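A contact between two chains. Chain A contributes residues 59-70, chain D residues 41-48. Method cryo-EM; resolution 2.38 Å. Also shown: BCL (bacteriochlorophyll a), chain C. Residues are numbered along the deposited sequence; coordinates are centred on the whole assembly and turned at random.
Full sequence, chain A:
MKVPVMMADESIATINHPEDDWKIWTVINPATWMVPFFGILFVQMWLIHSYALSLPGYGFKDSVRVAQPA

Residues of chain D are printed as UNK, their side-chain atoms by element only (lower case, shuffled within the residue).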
# COMPACT_ATOMS: atom_id res chain seq x y z
N GLY A 59 -17.59 15.55 -17.46
CA GLY A 59 -16.22 15.46 -17.90
C GLY A 59 -16.07 15.91 -19.34
O GLY A 59 -16.89 16.65 -19.89
N PHE A 60 -15.01 15.43 -19.98
CA PHE A 60 -14.59 15.94 -21.27
C PHE A 60 -14.41 14.85 -22.31
O PHE A 60 -13.73 15.06 -23.31
CB PHE A 60 -13.31 16.76 -21.11
CG PHE A 60 -13.36 17.73 -19.99
CD1 PHE A 60 -14.15 18.87 -20.08
CD2 PHE A 60 -12.65 17.51 -18.83
CE1 PHE A 60 -14.20 19.76 -19.04
CE2 PHE A 60 -12.70 18.41 -17.79
CZ PHE A 60 -13.48 19.53 -17.89
N LYS A 61 -15.03 13.69 -22.11
CA LYS A 61 -14.86 12.61 -23.07
C LYS A 61 -15.56 12.88 -24.39
O LYS A 61 -15.16 12.31 -25.41
CB LYS A 61 -15.35 11.28 -22.49
CG LYS A 61 -16.71 11.36 -21.82
CD LYS A 61 -17.38 10.00 -21.78
CE LYS A 61 -18.14 9.78 -20.49
NZ LYS A 61 -18.72 11.03 -19.94
N ASP A 62 -16.58 13.74 -24.41
CA ASP A 62 -17.34 14.03 -25.62
C ASP A 62 -17.28 15.50 -26.00
O ASP A 62 -18.10 15.96 -26.81
CB ASP A 62 -18.79 13.59 -25.47
CG ASP A 62 -18.93 12.23 -24.84
OD1 ASP A 62 -19.86 12.04 -24.03
OD2 ASP A 62 -18.13 11.33 -25.17
N SER A 63 -16.35 16.27 -25.44
CA SER A 63 -16.37 17.71 -25.63
C SER A 63 -14.99 18.27 -25.95
O SER A 63 -14.76 19.47 -25.75
CB SER A 63 -16.94 18.40 -24.40
OG SER A 63 -15.96 18.49 -23.38
N VAL A 64 -14.07 17.45 -26.44
CA VAL A 64 -12.67 17.86 -26.52
C VAL A 64 -12.51 19.05 -27.46
O VAL A 64 -11.76 19.99 -27.17
CB VAL A 64 -11.78 16.67 -26.93
CG1 VAL A 64 -10.56 17.15 -27.67
CG2 VAL A 64 -11.38 15.91 -25.69
N ARG A 65 -13.21 19.04 -28.58
CA ARG A 65 -13.23 20.20 -29.47
C ARG A 65 -14.67 20.63 -29.69
O ARG A 65 -15.42 19.98 -30.42
CB ARG A 65 -12.54 19.87 -30.80
CG ARG A 65 -11.03 19.77 -30.67
CD ARG A 65 -10.47 18.88 -31.74
NE ARG A 65 -11.29 17.69 -31.91
CZ ARG A 65 -11.02 16.72 -32.78
NH1 ARG A 65 -9.95 16.80 -33.54
NH2 ARG A 65 -11.83 15.68 -32.87
N VAL A 66 -15.05 21.73 -29.04
CA VAL A 66 -16.41 22.26 -29.14
C VAL A 66 -16.37 23.62 -29.81
O VAL A 66 -16.95 23.81 -30.89
CB VAL A 66 -17.08 22.36 -27.75
CG1 VAL A 66 -18.33 23.23 -27.83
CG2 VAL A 66 -17.41 20.99 -27.22
N ALA A 67 -15.69 24.58 -29.18
CA ALA A 67 -15.70 25.95 -29.67
C ALA A 67 -14.58 26.77 -29.03
O ALA A 67 -13.73 26.21 -28.33
CB ALA A 67 -17.06 26.60 -29.40
N GLN A 68 -14.61 28.08 -29.27
CA GLN A 68 -13.62 29.02 -28.75
C GLN A 68 -12.19 28.48 -28.71
O GLN A 68 -11.49 28.62 -27.70
CB GLN A 68 -14.04 29.53 -27.37
CG GLN A 68 -14.11 28.49 -26.26
CD GLN A 68 -15.47 27.82 -26.17
OE1 GLN A 68 -16.44 28.26 -26.78
NE2 GLN A 68 -15.53 26.74 -25.40
N PRO A 69 -11.70 27.91 -29.81
CA PRO A 69 -10.39 27.25 -29.78
C PRO A 69 -9.25 28.25 -29.79
O PRO A 69 -9.44 29.46 -29.95
CB PRO A 69 -10.40 26.41 -31.06
CG PRO A 69 -11.22 27.22 -32.01
CD PRO A 69 -12.23 28.00 -31.19
N ALA A 70 -8.04 27.72 -29.61
CA ALA A 70 -6.84 28.54 -29.63
C ALA A 70 -5.72 27.85 -30.41
O ALA A 70 -5.97 26.91 -31.15
CB ALA A 70 -6.39 28.85 -28.21
N UNK D 41 -1.46 23.58 -23.37
CA UNK D 41 -2.33 22.48 -23.77
C UNK D 41 -3.63 23.00 -24.36
O UNK D 41 -4.15 22.45 -25.33
o UNK D 41 -1.36 21.15 -22.01
c UNK D 41 -3.38 20.34 -23.01
c UNK D 41 -2.60 21.56 -22.58
N UNK D 42 -4.19 24.06 -23.77
CA UNK D 42 -5.43 24.63 -24.26
C UNK D 42 -5.23 25.23 -25.65
O UNK D 42 -6.09 25.07 -26.53
c UNK D 42 -7.21 26.34 -23.72
c UNK D 42 -9.41 26.89 -23.93
n UNK D 42 -8.67 27.66 -24.79
c UNK D 42 -9.03 25.16 -22.30
c UNK D 42 -8.52 26.05 -23.24
c UNK D 42 -10.39 25.14 -22.07
c UNK D 42 -11.25 25.99 -22.78
c UNK D 42 -10.78 26.87 -23.70
c UNK D 42 -5.94 25.69 -23.29
c UNK D 42 -7.35 27.32 -24.66
N UNK D 43 -4.12 25.93 -25.85
CA UNK D 43 -3.78 26.42 -27.18
C UNK D 43 -3.73 25.27 -28.17
O UNK D 43 -4.30 25.33 -29.26
c UNK D 43 -1.82 27.25 -28.52
c UNK D 43 -2.46 27.20 -27.14
c UNK D 43 -2.70 28.60 -26.59
c UNK D 43 -1.45 29.27 -26.12
N UNK D 44 -3.06 24.18 -27.79
CA UNK D 44 -3.02 23.01 -28.66
C UNK D 44 -4.41 22.43 -28.88
O UNK D 44 -4.78 22.12 -30.01
c UNK D 44 -2.92 19.59 -28.10
c UNK D 44 -1.55 20.32 -29.90
o UNK D 44 -2.50 16.86 -30.43
c UNK D 44 -2.39 18.10 -29.86
c UNK D 44 -2.07 21.96 -28.07
c UNK D 44 -1.65 19.08 -30.48
c UNK D 44 -3.03 18.35 -28.67
c UNK D 44 -2.19 20.60 -28.71
N UNK D 45 -5.19 22.27 -27.81
CA UNK D 45 -6.53 21.71 -27.90
C UNK D 45 -7.32 22.06 -26.65
O UNK D 45 -6.86 21.81 -25.53
c UNK D 45 -7.28 18.17 -29.32
c UNK D 45 -7.41 19.66 -29.13
o UNK D 45 -7.20 17.67 -30.44
n UNK D 45 -7.25 17.44 -28.21
c UNK D 45 -6.47 20.20 -28.09
N UNK D 46 -8.51 22.64 -26.78
CA UNK D 46 -9.16 23.25 -25.61
C UNK D 46 -9.81 22.27 -24.64
O UNK D 46 -10.06 22.65 -23.50
c UNK D 46 -9.06 23.16 -28.04
c UNK D 46 -10.20 24.18 -26.24
c UNK D 46 -9.70 24.43 -27.61
N UNK D 47 -10.18 21.06 -25.06
CA UNK D 47 -10.82 20.05 -24.21
C UNK D 47 -12.19 20.49 -23.70
O UNK D 47 -12.89 19.69 -23.07
c UNK D 47 -9.90 19.60 -23.06
c UNK D 47 -6.64 22.36 -21.21
c UNK D 47 -8.73 21.21 -21.36
c UNK D 47 -10.77 20.51 -20.81
c UNK D 47 -9.08 21.78 -20.12
c UNK D 47 -9.83 20.42 -21.79
c UNK D 47 -8.23 22.62 -19.42
c UNK D 47 -7.48 21.52 -21.91
c UNK D 47 -7.02 22.90 -19.98
n UNK D 47 -10.34 21.33 -19.81
N UNK D 48 -12.60 21.71 -24.01
CA UNK D 48 -14.01 22.12 -24.01
C UNK D 48 -14.14 23.53 -24.57
O UNK D 48 -14.32 23.72 -25.77
c UNK D 48 -14.92 24.33 -21.64
c UNK D 48 -12.85 23.91 -19.89
c UNK D 48 -13.22 22.92 -20.77
c UNK D 48 -14.24 23.12 -21.67
c UNK D 48 -14.65 22.04 -22.62
c UNK D 48 -13.53 25.11 -19.88
c UNK D 48 -14.56 25.32 -20.76
MG BCL C . -5.64 19.78 -15.14
CHA BCL C . -2.92 18.94 -13.22
CHB BCL C . -6.91 21.44 -12.47
CHC BCL C . -8.53 20.16 -16.81
CHD BCL C . -4.59 17.52 -17.55
NA BCL C . -4.99 20.08 -13.10
C1A BCL C . -3.77 19.76 -12.55
C2A BCL C . -3.55 20.49 -11.26
C3A BCL C . -4.95 21.00 -10.92
C4A BCL C . -5.66 20.92 -12.23
CMA BCL C . -5.62 20.14 -9.86
CAA BCL C . -2.52 21.61 -11.42
CBA BCL C . -2.49 22.72 -10.36
CGA BCL C . -3.00 24.02 -10.88
O1A BCL C . -2.39 24.80 -11.49
O2A BCL C . -4.25 24.27 -10.64
NB BCL C . -7.46 20.64 -14.71
C1B BCL C . -7.79 21.30 -13.55
C2B BCL C . -9.09 21.80 -13.63
C3B BCL C . -9.61 21.42 -14.87
C4B BCL C . -8.53 20.73 -15.54
CMB BCL C . -9.74 22.59 -12.51
CAB BCL C . -10.92 21.60 -15.46
OBB BCL C . -11.08 21.85 -16.65
CBB BCL C . -12.18 21.47 -14.64
NC BCL C . -6.46 18.90 -16.89
C1C BCL C . -7.60 19.35 -17.48
C2C BCL C . -7.89 18.69 -18.78
C3C BCL C . -6.58 17.96 -19.07
C4C BCL C . -5.79 18.15 -17.81
CMC BCL C . -9.08 17.78 -18.71
CAC BCL C . -5.87 18.47 -20.34
CBC BCL C . -6.55 18.02 -21.60
ND BCL C . -4.14 18.44 -15.35
C1D BCL C . -3.74 17.66 -16.42
C2D BCL C . -2.50 17.07 -16.17
C3D BCL C . -2.11 17.53 -14.94
C4D BCL C . -3.11 18.36 -14.48
CMD BCL C . -1.79 16.13 -17.09
CAD BCL C . -1.21 17.35 -13.87
OBD BCL C . -0.24 16.61 -13.76
CBD BCL C . -1.63 18.30 -12.72
CGD BCL C . -1.72 17.55 -11.46
O1D BCL C . -2.73 17.07 -11.00
O2D BCL C . -0.57 17.42 -10.84
CED BCL C . -0.52 16.66 -9.61
C1 BCL C . -4.78 25.54 -11.16
C2 BCL C . -5.80 25.13 -12.20
C3 BCL C . -5.50 24.94 -13.45
C4 BCL C . -4.11 25.11 -14.04
C5 BCL C . -6.57 24.53 -14.44
C6 BCL C . -7.57 25.60 -14.82
C7 BCL C . -8.67 25.03 -15.70
C8 BCL C . -9.59 26.06 -16.36
C9 BCL C . -10.67 25.36 -17.19
C10 BCL C . -8.78 26.99 -17.28
C11 BCL C . -7.87 26.38 -18.36
C12 BCL C . -7.37 27.36 -19.44
C13 BCL C . -6.29 28.40 -19.04
C14 BCL C . -5.21 27.76 -18.17
C15 BCL C . -6.88 29.61 -18.26
C16 BCL C . -6.25 31.01 -18.03
C17 BCL C . -4.83 31.28 -17.49
C18 BCL C . -4.46 30.71 -16.14
C19 BCL C . -5.58 31.11 -15.16
C20 BCL C . -3.11 31.22 -15.62

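Position 41 of chain D has three side-chain atoms, one carbon carrying an oxygen and a second carbon, all out of reach of chain A. This is Thr D41; its hydroxyl is hydrogen-bonded elsewhere in the structure, as suits a buried polar group, and its carbonyl O accepts a helical bond from N of position 45, 2.7 Å away.

Position 42 has one carbon, then fused five- and six-membered rings holding eight carbons and one nitrogen, whose edge meets Ala A70. This is Trp D42, with CD1 4.0 Å from Ala A70 CB; its broad flat group touches both protein and pigment.

At position 43, four carbons fork at the first, one arm two carbons long, and one lies near Ala A70 CB. This is Ile D43. Its CA-to-CB bond points away from chain A, yet the branched, apolar side chain places CG1 4.0 Å from Ala A70 CB.

Position 44 carries one carbon and a six-carbon ring bearing an oxygen, without contact to chain A. It is Tyr D44, whose exposed ring leaves the hydroxyl free to bond elsewhere in the structure.

Position 45, the first to leave helical phi/psi, has three carbons, the third carrying one oxygen and one nitrogen, and its end touches Val A64 and Arg A65. In Gln D45, NE2 lies 3.4 Å from Val A64 CG1 and OE1 3.7 Å from Arg A65 CD. NE2 is hydrogen-bonded elsewhere, which suits a buried amide.

Position 46 has three carbons closing a ring onto the backbone N, and a ring carbon packs against Pro A69. This is Pro D46. Its CA-to-CB bond points toward chain A; CG lies 4.0 Å from Pro A69 CB, and the compact apolar ring brings no side-chain donor to satisfy.

Position 47 shows one carbon and fused rings with eight carbons and one nitrogen, their edge meeting the face of Phe A60. This is Trp D47, CD1 to Phe A60 CD1 3.8 Å. BCL C2C lies over one indole face, and NE1 hydrogen-bonds BCL OBB at 3.3 Å.

Position 48 has one carbon and a plain six-carbon ring, nearly parallel to that of Phe A60 but slid apart. In Phe D48, CD1 lies 3.7 Å from Phe A60 CE1 and CE1 3.8 Å from BCL C9; a flat apolar ring suits both neighbours.

The contact combines aromatic packing beside the bacteriochlorophyll with a few weak polar contacts, mostly to backbone atoms. Weak hydrogen bonds run from Trp D47 N to Val A64 O (2.8 Å) and Ser A63 OG to Trp D47 O (3.3 Å); Phe D48 CA approaches Ser A63 O at 3.3 Å in a CA-H...O contact.

Chain D (41-48) TWIYQPWF
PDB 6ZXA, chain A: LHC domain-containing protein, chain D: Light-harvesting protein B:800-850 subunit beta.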